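PDB 4OPW: uncharacterized protein from Parabacteroides merdae ATCC 43184, which is of unknown function but is a putative adhesin of the DUF2807 (head GIN domain) family, and so probably takes part in attachment at the cell surface. Local coordinates for residues A[36-41]-A[84-89]; A[102-107]-A[122-127]; A[201-206]-A[217-222]. All blocks are in the same frame, centred on the assembly; numbering follows the deposited sequence. Where two conformers were deposited one is given.

Contact 1 (A[36-41]-A[84-89])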
ATOM      1  N   GLN A  36       6.446 -13.809  -0.515  1.00 18.62           N
ATOM      2  CA  GLN A  36       7.858 -13.722  -0.142  0.50 19.15           C
ATOM      3  C   GLN A  36       8.315 -15.132   0.224  1.00 23.34           C
ATOM      4  O   GLN A  36       7.750 -15.751   1.133  1.00 23.33           O
ATOM      5  CB  GLN A  36       8.100 -12.721   1.004  0.50 20.13           C
ATOM      6  CG  GLN A  36       9.590 -12.353   1.156  0.50 25.74           C
ATOM      7  CD  GLN A  36       9.940 -11.571   2.408  0.50 35.32           C
ATOM      8  OE1 GLN A  36       9.081 -11.040   3.110  0.50 23.94           O
ATOM      9  NE2 GLN A  36      11.231 -11.469   2.709  0.50 27.02           N
ATOM     10  N   SER A  37       9.296 -15.668  -0.524  1.00 19.50           N
ATOM     11  CA  SER A  37       9.780 -17.025  -0.282  1.00 20.15           C
ATOM     12  C   SER A  37      11.169 -17.225  -0.854  1.00 25.59           C
ATOM     13  O   SER A  37      11.597 -16.441  -1.699  1.00 24.90           O
ATOM     14  CB  SER A  37       8.835 -18.052  -0.905  1.00 22.85           C
ATOM     15  OG  SER A  37       8.948 -18.065  -2.323  1.00 26.40           O
ATOM     16  N   GLU A  38      11.810 -18.331  -0.458  1.00 23.67           N
ATOM     17  CA  GLU A  38      13.146 -18.730  -0.916  1.00 23.78           C
ATOM     18  C   GLU A  38      13.086 -19.658  -2.149  1.00 27.85           C
ATOM     19  O   GLU A  38      14.133 -19.991  -2.704  1.00 28.32           O
ATOM     20  CB  GLU A  38      13.901 -19.409   0.215  1.00 25.54           C
ATOM     21  CG  GLU A  38      14.370 -18.418   1.263  1.00 26.50           C
ATOM     22  CD  GLU A  38      15.329 -18.993   2.288  1.00 35.42           C
ATOM     23  OE1 GLU A  38      16.014 -19.994   1.980  1.00 31.83           O
ATOM     24  OE2 GLU A  38      15.450 -18.392   3.379  1.00 35.86           O
ATOM     25  N   SER A  39      11.868 -20.061  -2.566  1.00 24.57           N
ATOM     26  CA  SER A  39      11.589 -20.917  -3.723  1.00 24.71           C
ATOM     27  C   SER A  39      12.061 -20.257  -5.019  1.00 26.88           C
ATOM     28  O   SER A  39      11.991 -19.025  -5.130  1.00 24.82           O
ATOM     29  CB  SER A  39      10.078 -21.169  -3.827  1.00 28.53           C
ATOM     30  OG  SER A  39       9.565 -21.860  -2.705  1.00 43.46           O
ATOM     31  N   THR A  40      12.514 -21.070  -6.006  1.00 23.78           N
ATOM     32  CA  THR A  40      12.924 -20.577  -7.329  1.00 22.68           C
ATOM     33  C   THR A  40      11.893 -19.556  -7.846  1.00 24.48           C
ATOM     34  O   THR A  40      10.723 -19.908  -8.019  1.00 22.55           O
ATOM     35  CB  THR A  40      13.093 -21.742  -8.325  1.00 26.76           C
ATOM     36  OG1 THR A  40      14.042 -22.661  -7.794  1.00 26.79           O
ATOM     37  CG2 THR A  40      13.552 -21.264  -9.714  1.00 24.92           C
ATOM     38  N   PRO A  41      12.273 -18.286  -8.089  1.00 20.21           N
ATOM     39  CA  PRO A  41      11.257 -17.314  -8.500  1.00 19.46           C
ATOM     40  C   PRO A  41      10.690 -17.578  -9.889  1.00 23.04           C
ATOM     41  O   PRO A  41      11.416 -17.884 -10.857  1.00 21.40           O
ATOM     42  CB  PRO A  41      11.990 -15.970  -8.441  1.00 20.54           C
ATOM     43  CG  PRO A  41      13.154 -16.217  -7.508  1.00 24.19           C
ATOM     44  CD  PRO A  41      13.568 -17.630  -7.830  1.00 21.54           C
ATOM     45  N   ASN A  84       6.920 -14.308  -6.972  1.00 16.05           N
ATOM     46  CA  ASN A  84       7.546 -14.398  -5.659  1.00 16.76           C
ATOM     47  C   ASN A  84       8.986 -13.893  -5.729  1.00 20.41           C
ATOM     48  O   ASN A  84       9.598 -13.881  -6.811  1.00 18.96           O
ATOM     49  CB  ASN A  84       7.508 -15.863  -5.127  1.00 17.19           C
ATOM     50  CG  ASN A  84       8.446 -16.803  -5.847  1.00 27.83           C
ATOM     51  OD1 ASN A  84       8.270 -17.093  -7.038  1.00 23.99           O
ATOM     52  ND2 ASN A  84       9.482 -17.293  -5.146  1.00 21.31           N
ATOM     53  N   SER A  85       9.534 -13.518  -4.568  1.00 17.75           N
ATOM     54  CA  SER A  85      10.927 -13.113  -4.435  1.00 16.65           C
ATOM     55  C   SER A  85      11.376 -13.370  -3.013  1.00 20.17           C
ATOM     56  O   SER A  85      10.541 -13.475  -2.114  1.00 19.73           O
ATOM     57  CB  SER A  85      11.114 -11.646  -4.807  1.00 18.83           C
ATOM     58  OG  SER A  85      10.601 -10.780  -3.811  1.00 20.73           O
ATOM     59  N   LYS A  86      12.687 -13.433  -2.797  1.00 16.60           N
ATOM     60  CA  LYS A  86      13.194 -13.658  -1.455  1.00 16.37           C
ATOM     61  C   LYS A  86      13.020 -12.398  -0.574  1.00 21.14           C
ATOM     62  O   LYS A  86      12.796 -12.509   0.636  1.00 20.74           O
ATOM     63  CB  LYS A  86      14.666 -14.082  -1.537  1.00 17.96           C
ATOM     64  CG  LYS A  86      15.270 -14.468  -0.199  1.00 18.90           C
ATOM     65  CD  LYS A  86      16.622 -15.171  -0.341  1.00 18.56           C
ATOM     66  CE  LYS A  86      17.255 -15.316   1.026  1.00 18.48           C
ATOM     67  NZ  LYS A  86      18.532 -16.097   0.972  1.00 23.11           N
ATOM     68  N   TRP A  87      13.186 -11.231  -1.175  1.00 19.48           N
ATOM     69  CA  TRP A  87      13.136  -9.946  -0.490  1.00 20.48           C
ATOM     70  C   TRP A  87      12.176  -8.976  -1.168  1.00 21.66           C
ATOM     71  O   TRP A  87      12.023  -8.993  -2.398  1.00 19.85           O
ATOM     72  CB  TRP A  87      14.538  -9.325  -0.462  1.00 21.45           C
ATOM     73  CG  TRP A  87      15.577 -10.197   0.165  1.00 24.74           C
ATOM     74  CD1 TRP A  87      16.548 -10.913  -0.475  1.00 28.11           C
ATOM     75  CD2 TRP A  87      15.711 -10.493   1.559  1.00 26.25           C
ATOM     76  NE1 TRP A  87      17.302 -11.607   0.442  1.00 28.61           N
ATOM     77  CE2 TRP A  87      16.805 -11.376   1.697  1.00 30.66           C
ATOM     78  CE3 TRP A  87      15.001 -10.103   2.711  1.00 29.16           C
ATOM     79  CZ2 TRP A  87      17.239 -11.846   2.948  1.00 32.25           C
ATOM     80  CZ3 TRP A  87      15.445 -10.549   3.951  1.00 32.17           C
ATOM     81  CH2 TRP A  87      16.532 -11.435   4.057  1.00 33.52           C
ATOM     82  N   LEU A  88      11.564  -8.092  -0.363  1.00 19.64           N
ATOM     83  CA  LEU A  88      10.694  -7.039  -0.885  1.00 17.88           C
ATOM     84  C   LEU A  88      10.837  -5.789  -0.016  1.00 22.13           C
ATOM     85  O   LEU A  88      10.473  -5.815   1.154  1.00 21.07           O
ATOM     86  CB  LEU A  88       9.227  -7.465  -0.986  1.00 16.93           C
ATOM     87  CG  LEU A  88       8.292  -6.436  -1.638  1.00 19.45           C
ATOM     88  CD1 LEU A  88       8.593  -6.270  -3.135  1.00 18.59           C
ATOM     89  CD2 LEU A  88       6.839  -6.783  -1.395  1.00 19.75           C
ATOM     90  N   LYS A  89      11.383  -4.717  -0.583  1.00 18.10           N
ATOM     91  CA  LYS A  89      11.574  -3.488   0.194  1.00 18.42           C
ATOM     92  C   LYS A  89      10.622  -2.372  -0.257  1.00 19.66           C
ATOM     93  O   LYS A  89      10.482  -1.367   0.454  1.00 19.42           O
ATOM     94  CB  LYS A  89      13.054  -3.009   0.122  1.00 20.79           C
ATOM     95  CG  LYS A  89      13.448  -2.454  -1.266  1.00 21.99           C
ATOM     96  CD  LYS A  89      14.879  -1.934  -1.297  1.00 25.96           C
ATOM     97  CE  LYS A  89      15.186  -1.315  -2.631  1.00 31.09           C
ATOM     98  NZ  LYS A  89      16.556  -0.753  -2.667  1.00 33.18           N
TER
HETATM   99  O   HOH W   1      18.039 -17.270   3.571  1.00 26.51           O
HETATM  100  O   HOH W   2      17.641 -18.708   0.103  1.00 28.45           O
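The loop 36-41 leaves a strand that runs parallel to 84-85, with Q36 beside S85 at a CA-CA distance of 5.3 Å. The backbone N of S37 donates to S85 O at 3.0 Å, coming from above the carbonyl plane. Beyond this pair the loop swings round the side chain of N84. N84 CG sits between its own backbone N and carbonyl carbon (chi1 72°), which aims the amide into the bend. N84 ND2 then donates twice: to S37 OG at 3.0 Å, and to S39 O at 3.0 Å. S39 O lies in the amide plane, whereas S37 OG is well tilted from it. N84 OD1 rests against P41 CA at 3.3 Å and accepts a bond from the backbone N of H42. One amide therefore grips the loop at three points and holds its curve.

Q36 reaches the other way. Its chain is extended, with CG anti to the backbone N (chi1 -165°), and it runs along 85-86. Q36 NE2 donates to K86 O at 2.8 Å, in both the amide and carbonyl planes and on a lone pair. At the surface, the ends of E38 and K86 stay apart, with E38 OE2 4.5 Å from K86 NZ. Two waters bridge them, one through a weak bond to E38 OE1. K86 CG packs on one face of the W87 ring, near its rim.

The contact joins the ends of strands 31-36 and 80-85. Q36 OE1 bonds to K106 N, S85 OG meets Y34 OH, and W87 lies against K106, so the end of strand 31-36 and W87 abut strand 105-106.

Contact 2 (A[102-107]-A[122-127]). With EDO (1,2-ethanediol), chain E.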
ATOM      1  N   ASN A 102       0.270 -12.445  -0.126  1.00 18.01           N
ATOM      2  CA  ASN A 102      -0.306 -13.686   0.427  1.00 19.28           C
ATOM      3  C   ASN A 102       0.661 -14.473   1.303  1.00 25.93           C
ATOM      4  O   ASN A 102       0.517 -15.689   1.487  1.00 28.03           O
ATOM      5  CB  ASN A 102      -0.815 -14.566  -0.702  1.00 21.01           C
ATOM      6  CG  ASN A 102      -2.114 -14.063  -1.261  1.00 29.90           C
ATOM      7  OD1 ASN A 102      -3.043 -13.736  -0.512  1.00 23.94           O
ATOM      8  ND2 ASN A 102      -2.199 -13.967  -2.577  1.00 26.18           N
ATOM      9  N   SER A 103       1.650 -13.783   1.833  1.00 20.44           N
ATOM     10  CA  SER A 103       2.634 -14.369   2.735  1.00 19.99           C
ATOM     11  C   SER A 103       2.987 -13.363   3.790  1.00 22.72           C
ATOM     12  O   SER A 103       2.816 -12.166   3.545  1.00 20.61           O
ATOM     13  CB  SER A 103       3.901 -14.741   1.949  1.00 23.64           C
ATOM     14  OG  SER A 103       4.652 -13.571   1.657  1.00 24.52           O
ATOM     15  N   PRO A 104       3.624 -13.783   4.905  1.00 20.77           N
ATOM     16  CA  PRO A 104       4.207 -12.787   5.814  1.00 21.35           C
ATOM     17  C   PRO A 104       5.314 -12.028   5.073  1.00 24.16           C
ATOM     18  O   PRO A 104       5.826 -12.511   4.045  1.00 22.88           O
ATOM     19  CB  PRO A 104       4.785 -13.632   6.964  1.00 23.80           C
ATOM     20  CG  PRO A 104       4.145 -14.985   6.843  1.00 28.19           C
ATOM     21  CD  PRO A 104       3.932 -15.160   5.344  1.00 23.03           C
ATOM     22  N   LEU A 105       5.637 -10.822   5.545  1.00 19.45           N
ATOM     23  CA  LEU A 105       6.675  -9.982   4.952  1.00 18.68           C
ATOM     24  C   LEU A 105       7.687  -9.575   6.007  1.00 24.19           C
ATOM     25  O   LEU A 105       7.308  -9.197   7.122  1.00 22.25           O
ATOM     26  CB  LEU A 105       6.090  -8.727   4.302  1.00 18.17           C
ATOM     27  CG  LEU A 105       5.084  -8.945   3.147  1.00 21.41           C
ATOM     28  CD1 LEU A 105       4.424  -7.647   2.770  1.00 21.42           C
ATOM     29  CD2 LEU A 105       5.753  -9.585   1.945  1.00 21.28           C
ATOM     30  N   LYS A 106       8.972  -9.655   5.659  1.00 20.33           N
ATOM     31  CA  LYS A 106      10.034  -9.308   6.606  1.00 21.42           C
ATOM     32  C   LYS A 106      11.089  -8.459   5.902  1.00 28.90           C
ATOM     33  O   LYS A 106      11.098  -8.387   4.675  1.00 31.50           O
ATOM     34  CB  LYS A 106      10.646 -10.565   7.243  1.00 24.96           C
ATOM     35  CG  LYS A 106      11.384 -11.485   6.269  1.00 32.29           C
ATOM     36  CD  LYS A 106      12.074 -12.646   6.983  1.00 37.99           C
ATOM     37  CE  LYS A 106      12.743 -13.567   5.992  1.00 40.37           C
ATOM     38  NZ  LYS A 106      13.861 -12.882   5.304  1.00 46.89           N
ATOM     39  N   GLY A 107      11.949  -7.824   6.671  1.00 25.60           N
ATOM     40  CA  GLY A 107      13.021  -7.001   6.124  1.00 24.74           C
ATOM     41  C   GLY A 107      13.296  -5.778   6.956  1.00 25.28           C
ATOM     42  O   GLY A 107      12.521  -5.460   7.858  1.00 24.44           O
ATOM     43  N   LEU A 122      -2.158  -6.353   2.587  1.00 15.91           N
ATOM     44  CA  LEU A 122      -1.064  -7.139   3.168  1.00 16.47           C
ATOM     45  C   LEU A 122      -1.750  -8.079   4.127  1.00 19.29           C
ATOM     46  O   LEU A 122      -2.151  -7.664   5.205  1.00 17.85           O
ATOM     47  CB  LEU A 122       0.020  -6.260   3.812  1.00 17.00           C
ATOM     48  CG  LEU A 122       0.539  -5.072   2.947  1.00 20.71           C
ATOM     49  CD1 LEU A 122       1.587  -4.272   3.701  1.00 19.65           C
ATOM     50  CD2 LEU A 122       1.058  -5.531   1.552  1.00 20.97           C
ATOM     51  N   LYS A 123      -2.045  -9.301   3.658  1.00 17.01           N
ATOM     52  CA  LYS A 123      -2.930 -10.224   4.384  1.00 17.55           C
ATOM     53  C   LYS A 123      -2.292 -10.989   5.552  1.00 22.37           C
ATOM     54  O   LYS A 123      -3.037 -11.547   6.375  1.00 21.84           O
ATOM     55  CB  LYS A 123      -3.573 -11.218   3.404  1.00 18.61           C
ATOM     56  CG  LYS A 123      -4.523 -10.526   2.411  1.00 23.53           C
ATOM     57  CD  LYS A 123      -5.410 -11.525   1.695  1.00 29.08           C
ATOM     58  CE  LYS A 123      -6.450 -10.855   0.837  1.00 26.77           C
ATOM     59  NZ  LYS A 123      -7.253 -11.848   0.069  1.00 24.82           N
ATOM     60  N   GLN A 124      -0.950 -11.063   5.619  1.00 19.47           N
ATOM     61  CA  GLN A 124      -0.273 -11.791   6.705  1.00 19.97           C
ATOM     62  C   GLN A 124       0.740 -10.888   7.404  1.00 22.69           C
ATOM     63  O   GLN A 124       1.031  -9.787   6.917  1.00 23.21           O
ATOM     64  CB  GLN A 124       0.351 -13.089   6.194  1.00 21.56           C
ATOM     65  CG  GLN A 124      -0.708 -14.167   5.912  1.00 33.22           C
ATOM     66  CD  GLN A 124      -0.151 -15.407   5.255  1.00 56.01           C
ATOM     67  OE1 GLN A 124      -0.520 -15.762   4.139  1.00 61.60           O
ATOM     68  NE2 GLN A 124       0.721 -16.113   5.936  1.00 50.96           N
ATOM     69  N   LYS A 125       1.223 -11.305   8.581  1.00 20.57           N
ATOM     70  CA  LYS A 125       2.058 -10.458   9.427  1.00 20.68           C
ATOM     71  C   LYS A 125       3.245  -9.816   8.684  1.00 23.36           C
ATOM     72  O   LYS A 125       4.029 -10.488   8.016  1.00 22.37           O
ATOM     73  CB  LYS A 125       2.546 -11.207  10.680  1.00 24.37           C
ATOM     74  CG  LYS A 125       3.236 -10.309  11.709  1.00 31.94           C
ATOM     75  CD  LYS A 125       3.664 -11.099  12.941  1.00 43.70           C
ATOM     76  CE  LYS A 125       4.117 -10.193  14.060  1.00 53.04           C
ATOM     77  NZ  LYS A 125       4.401 -10.958  15.302  1.00 61.70           N
ATOM     78  N   VAL A 126       3.337  -8.496   8.820  1.00 20.93           N
ATOM     79  CA  VAL A 126       4.432  -7.671   8.308  1.00 21.54           C
ATOM     80  C   VAL A 126       5.347  -7.367   9.504  1.00 25.80           C
ATOM     81  O   VAL A 126       4.904  -6.724  10.462  1.00 25.80           O
ATOM     82  CB  VAL A 126       3.906  -6.381   7.625  1.00 25.57           C
ATOM     83  CG1 VAL A 126       5.059  -5.486   7.152  1.00 26.20           C
ATOM     84  CG2 VAL A 126       2.954  -6.715   6.467  1.00 25.08           C
ATOM     85  N   GLU A 127       6.592  -7.865   9.482  1.00 22.00           N
ATOM     86  CA  GLU A 127       7.535  -7.613  10.579  1.00 22.35           C
ATOM     87  C   GLU A 127       8.774  -6.972   9.991  1.00 24.82           C
ATOM     88  O   GLU A 127       9.603  -7.655   9.398  1.00 23.93           O
ATOM     89  CB  GLU A 127       7.849  -8.899  11.364  1.00 24.24           C
ATOM     90  CG  GLU A 127       8.795  -8.654  12.526  1.00 34.14           C
ATOM     91  CD  GLU A 127       8.734  -9.621  13.689  1.00 55.57           C
ATOM     92  OE1 GLU A 127       8.049 -10.666  13.578  1.00 44.61           O
ATOM     93  OE2 GLU A 127       9.368  -9.315  14.725  1.00 44.77           O
TER
HETATM   94  C1  EDO E 303      10.367  -5.830  14.410  1.00 67.33           C
HETATM   95  O1  EDO E 303      10.628  -6.580  15.589  1.00 68.38           O
HETATM   96  C2  EDO E 303      10.780  -4.366  14.633  1.00 66.59           C
HETATM   97  O2  EDO E 303      10.123  -3.860  15.789  1.00 66.90           O
HETATM   98  O   HOH W   3      -5.633 -13.735  -1.107  1.00 31.32           O
HETATM   99  O   HOH W   4       1.244  -9.670   4.142  1.00 18.45           O
HETATM  100  O   HOH W   5      12.190  -8.418  10.081  1.00 33.00           O
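Two backbone bonds form the first shell, both made by L105 in the parallel pair L105-V126. L105 N donates to K125 O at 3.0 Å, in the carbonyl plane. E127 N donates to L105 O at 2.8 Å, nearly along the C=O axis and almost straight (170°). L105 and V126 send their side chains to the same face and lie side by side. L105 CD1 meets V126 CG2 at 4.1 Å. The same L105 CD1 touches L122 CD2 at 4.2 Å, where the two leucines cross at about a right angle. L105 gets there with CG anti to its carbonyl carbon (chi1 -60°) and an extended second torsion.

N-terminal to this pair, at 102-104, two waters link the segments. One water accepts from Q124 N and donates to S103 O. Another links N102 OD1 to K123 NZ, the two side chains running alongside each other. The Q124 side chain lies beside the P104 ring, with Q124 CB 3.6 Å from P104 N. At the far end E127 OE2 accepts a bond from an ethanediol, probably from the crystallisation liquor, which D149 also holds.

A second shell sets the backbone. S103 OG donates to P104 O at 2.9 Å and is also bonded to Q36 N, which ties the 102-104 loop to the end of strand 31-36. G107 has a positive phi (144°) at which a side chain would strike the carbonyl before it. L110 and I112 of strand 109-114 meet the leucine-valine cluster inside, strand 31-36 flanks it on one side, and strand 139-147 continues the parallel order on the other.

Contact 3 (A[201-206]-A[217-222]). With EDO (1,2-ethanediol), chain D.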
ATOM      1  N   ALA A 201      -8.631  10.483  11.732  1.00 20.27           N
ATOM      2  CA  ALA A 201      -7.593   9.557  12.172  1.00 20.61           C
ATOM      3  C   ALA A 201      -8.038   8.874  13.449  1.00 26.38           C
ATOM      4  O   ALA A 201      -8.424   9.554  14.393  1.00 28.48           O
ATOM      5  CB  ALA A 201      -6.255  10.268  12.379  1.00 21.62           C
ATOM      6  N   GLN A 202      -8.020   7.536  13.462  1.00 21.20           N
ATOM      7  CA  GLN A 202      -8.344   6.684  14.626  1.00 21.55           C
ATOM      8  C   GLN A 202      -7.045   6.060  15.056  1.00 23.57           C
ATOM      9  O   GLN A 202      -6.441   5.333  14.268  1.00 21.84           O
ATOM     10  CB  GLN A 202      -9.381   5.637  14.262  1.00 22.07           C
ATOM     11  CG  GLN A 202     -10.746   6.227  13.911  1.00 22.60           C
ATOM     12  CD  GLN A 202     -11.707   5.167  13.448  1.00 33.76           C
ATOM     13  OE1 GLN A 202     -11.319   4.052  13.088  1.00 27.34           O
ATOM     14  NE2 GLN A 202     -12.983   5.491  13.445  1.00 30.53           N
ATOM     15  N   ILE A 203      -6.549   6.399  16.244  1.00 20.80           N
ATOM     16  CA  ILE A 203      -5.205   5.977  16.640  1.00 20.24           C
ATOM     17  C   ILE A 203      -5.173   5.439  18.071  1.00 22.76           C
ATOM     18  O   ILE A 203      -6.132   5.637  18.827  1.00 22.93           O
ATOM     19  CB  ILE A 203      -4.212   7.169  16.447  1.00 23.42           C
ATOM     20  CG1 ILE A 203      -4.634   8.397  17.304  1.00 25.26           C
ATOM     21  CG2 ILE A 203      -4.075   7.521  14.956  1.00 22.25           C
ATOM     22  CD1 ILE A 203      -3.682   9.594  17.228  1.00 29.57           C
ATOM     23  N   HIS A 204      -4.086   4.717  18.423  1.00 20.93           N
ATOM     24  CA  HIS A 204      -3.980   4.114  19.759  1.00 22.49           C
ATOM     25  C   HIS A 204      -2.594   4.403  20.387  1.00 25.79           C
ATOM     26  O   HIS A 204      -1.754   3.504  20.494  1.00 24.13           O
ATOM     27  CB  HIS A 204      -4.302   2.603  19.687  1.00 23.70           C
ATOM     28  CG  HIS A 204      -4.229   1.855  20.985  1.00 28.31           C
ATOM     29  ND1 HIS A 204      -4.417   2.484  22.207  1.00 31.30           N
ATOM     30  CD2 HIS A 204      -4.025   0.537  21.204  1.00 30.56           C
ATOM     31  CE1 HIS A 204      -4.268   1.540  23.122  1.00 31.48           C
ATOM     32  NE2 HIS A 204      -4.041   0.352  22.566  1.00 31.16           N
ATOM     33  N   PRO A 205      -2.342   5.679  20.786  1.00 24.35           N
ATOM     34  CA  PRO A 205      -1.089   5.997  21.511  1.00 24.31           C
ATOM     35  C   PRO A 205      -1.142   5.399  22.918  1.00 27.15           C
ATOM     36  O   PRO A 205      -2.205   5.415  23.523  1.00 27.07           O
ATOM     37  CB  PRO A 205      -1.064   7.537  21.547  1.00 25.79           C
ATOM     38  CG  PRO A 205      -2.329   7.994  20.903  1.00 29.15           C
ATOM     39  CD  PRO A 205      -3.253   6.839  20.777  1.00 25.80           C
ATOM     40  N   THR A 206      -0.039   4.817  23.418  1.00 23.77           N
ATOM     41  CA  THR A 206      -0.062   4.190  24.747  1.00 25.50           C
ATOM     42  C   THR A 206       0.813   4.949  25.759  1.00 31.78           C
ATOM     43  O   THR A 206       0.867   4.558  26.930  1.00 31.94           O
ATOM     44  CB  THR A 206       0.306   2.707  24.687  1.00 32.19           C
ATOM     45  OG1 THR A 206       1.652   2.582  24.236  1.00 32.59           O
ATOM     46  CG2 THR A 206      -0.663   1.895  23.824  1.00 29.07           C
ATOM     47  N   GLY A 217     -10.666  18.419  10.144  1.00 24.07           N
ATOM     48  CA  GLY A 217     -10.254  17.047  10.431  1.00 23.47           C
ATOM     49  C   GLY A 217     -10.310  16.682  11.900  1.00 25.50           C
ATOM     50  O   GLY A 217     -10.098  17.539  12.767  1.00 25.92           O
ATOM     51  N   ASN A 218     -10.617  15.414  12.193  1.00 20.29           N
ATOM     52  CA  ASN A 218     -10.743  14.952  13.574  1.00 21.60           C
ATOM     53  C   ASN A 218      -9.776  13.837  13.906  1.00 25.16           C
ATOM     54  O   ASN A 218      -9.563  12.931  13.094  1.00 24.60           O
ATOM     55  CB  ASN A 218     -12.162  14.468  13.856  1.00 23.28           C
ATOM     56  CG  ASN A 218     -13.165  15.579  13.813  1.00 34.36           C
ATOM     57  OD1 ASN A 218     -13.113  16.508  14.619  1.00 27.45           O
ATOM     58  ND2 ASN A 218     -14.032  15.550  12.815  1.00 30.41           N
ATOM     59  N   ILE A 219      -9.222  13.903  15.117  1.00 21.39           N
ATOM     60  CA  ILE A 219      -8.345  12.878  15.652  1.00 21.37           C
ATOM     61  C   ILE A 219      -9.094  12.207  16.804  1.00 25.86           C
ATOM     62  O   ILE A 219      -9.546  12.886  17.732  1.00 24.65           O
ATOM     63  CB  ILE A 219      -6.976  13.436  16.095  1.00 24.03           C
ATOM     64  CG1 ILE A 219      -6.192  14.002  14.888  1.00 24.03           C
ATOM     65  CG2 ILE A 219      -6.169  12.355  16.873  1.00 24.27           C
ATOM     66  CD1 ILE A 219      -4.918  14.805  15.275  1.00 27.14           C
ATOM     67  N   ARG A 220      -9.260  10.884  16.720  1.00 24.33           N
ATOM     68  CA  ARG A 220      -9.918  10.133  17.792  1.00 24.66           C
ATOM     69  C   ARG A 220      -8.917   9.115  18.295  1.00 27.35           C
ATOM     70  O   ARG A 220      -8.316   8.411  17.489  1.00 25.55           O
ATOM     71  CB  ARG A 220     -11.246   9.502  17.313  1.00 26.67           C
ATOM     72  CG  ARG A 220     -12.343  10.526  16.964  1.00 30.73           C
ATOM     73  CD  ARG A 220     -12.796  11.351  18.162  1.00 31.05           C
ATOM     74  NE  ARG A 220     -13.788  12.365  17.795  1.00 33.92           N
ATOM     75  CZ  ARG A 220     -13.512  13.629  17.483  1.00 43.72           C
ATOM     76  NH1 ARG A 220     -12.257  14.054  17.451  1.00 26.28           N
ATOM     77  NH2 ARG A 220     -14.488  14.476  17.189  1.00 36.30           N
ATOM     78  N   TYR A 221      -8.657   9.093  19.606  1.00 24.00           N
ATOM     79  CA  TYR A 221      -7.645   8.186  20.116  1.00 23.64           C
ATOM     80  C   TYR A 221      -8.138   7.313  21.254  1.00 26.84           C
ATOM     81  O   TYR A 221      -9.042   7.689  22.006  1.00 26.13           O
ATOM     82  CB  TYR A 221      -6.397   8.984  20.580  1.00 24.47           C
ATOM     83  CG  TYR A 221      -6.628   9.862  21.794  1.00 23.77           C
ATOM     84  CD1 TYR A 221      -7.038  11.187  21.654  1.00 24.58           C
ATOM     85  CD2 TYR A 221      -6.422   9.375  23.080  1.00 24.15           C
ATOM     86  CE1 TYR A 221      -7.238  12.003  22.765  1.00 25.41           C
ATOM     87  CE2 TYR A 221      -6.631  10.177  24.196  1.00 25.70           C
ATOM     88  CZ  TYR A 221      -7.030  11.493  24.033  1.00 31.66           C
ATOM     89  OH  TYR A 221      -7.232  12.279  25.140  1.00 33.28           O
ATOM     90  N   LYS A 222      -7.507   6.147  21.400  1.00 26.33           N
ATOM     91  CA  LYS A 222      -7.743   5.259  22.543  1.00 28.08           C
ATOM     92  C   LYS A 222      -6.493   5.299  23.368  1.00 33.04           C
ATOM     93  O   LYS A 222      -5.389   5.189  22.817  1.00 31.35           O
ATOM     94  CB  LYS A 222      -8.112   3.835  22.102  1.00 30.92           C
ATOM     95  CG  LYS A 222      -9.575   3.759  21.685  1.00 41.85           C
ATOM     96  CD  LYS A 222      -9.993   2.417  21.118  1.00 44.84           C
ATOM     97  CE  LYS A 222     -11.384   2.531  20.529  1.00 43.19           C
ATOM     98  NZ  LYS A 222     -11.880   1.243  19.993  1.00 45.65           N
TER
HETATM   99  C1  EDO D 302       0.857  -1.406  25.029  1.00 48.40           C
HETATM  100  O1  EDO D 302      -0.261  -1.848  24.282  1.00 49.22           O
HETATM  101  C2  EDO D 302       2.083  -1.252  24.109  1.00 46.15           C
HETATM  102  O2  EDO D 302       2.135   0.057  23.559  1.00 42.28           O
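Strands 201-205 and 218-221 lie parallel, with axes 4.8 Å apart at closest approach and directions 34° apart. The inner face carries A201, I203, I219 and Y221. A201 is the low point of this row, with A201 CB facing I219 CG1 at 4.5 Å. I203 is the main bump. Its CG1 stands between the backbone N and the carbonyl carbon (chi1 59°), the crowded position, and the branch runs across to the partner strand. Its tip, I203 CD1, meets I219 CG2 at 3.7 Å, and the two isoleucines cross obliquely. Further back along the branch, I203 CG1 touches Y221 CB at 3.8 Å. The branch thus bridges I219 and the root of Y221, while the Y221 ring leads away. The P205 ring packs against the same root, next to I203: P205 CD touches Y221 CB at 3.8 Å, and the two side chains cross at about a right angle. C193, I195, L209 and I213 of neighbouring strands pack on the same apolar face.

On the other face Q202 pairs with R220. The arginine bends at chi2, which folds NH1 back to I219 O, while T236 O takes a second bond from it. At the end of the pair, H204 CG is anti to its backbone N. T206 CG2 lies on one face of the imidazole.

Four backbone bonds set the register along the pair; R220 N to A201 O, at 2.8 Å, lies nearly along the C=O axis. H204 adds a side-chain bond at the C-terminal end: H204 ND1 donates to K222 O at 2.9 Å. The oxygen lies in the ring plane, but ND1 sits above the carbonyl plane. The bond puts a proton on ND1; if the ring is neutral, this would probably be the ND1-H tautomer.

Overall arrangement
From the N terminus, contact 1 comes first. It brings 84-89 back beside 36-41 and closes a long loop that includes strands 42-46 and 63-66. Contact 2 follows with a much shorter loop, one turn through strand 109-114. Contact 3 closes a similar turn through strand 208-214 near the C terminus. The three loops are in series, and none nests or crosses. Contacts 1 and 2 touch, with centres about 12 Å apart, and Q36 belongs to their junction. Contact 3 stands apart, its centre about 25 Å from that of contact 2 and about 35 Å from that of contact 1. Successive parallel turns of this kind fit a right-handed beta-helix-like solenoid, as in the pectate lyase-like clan.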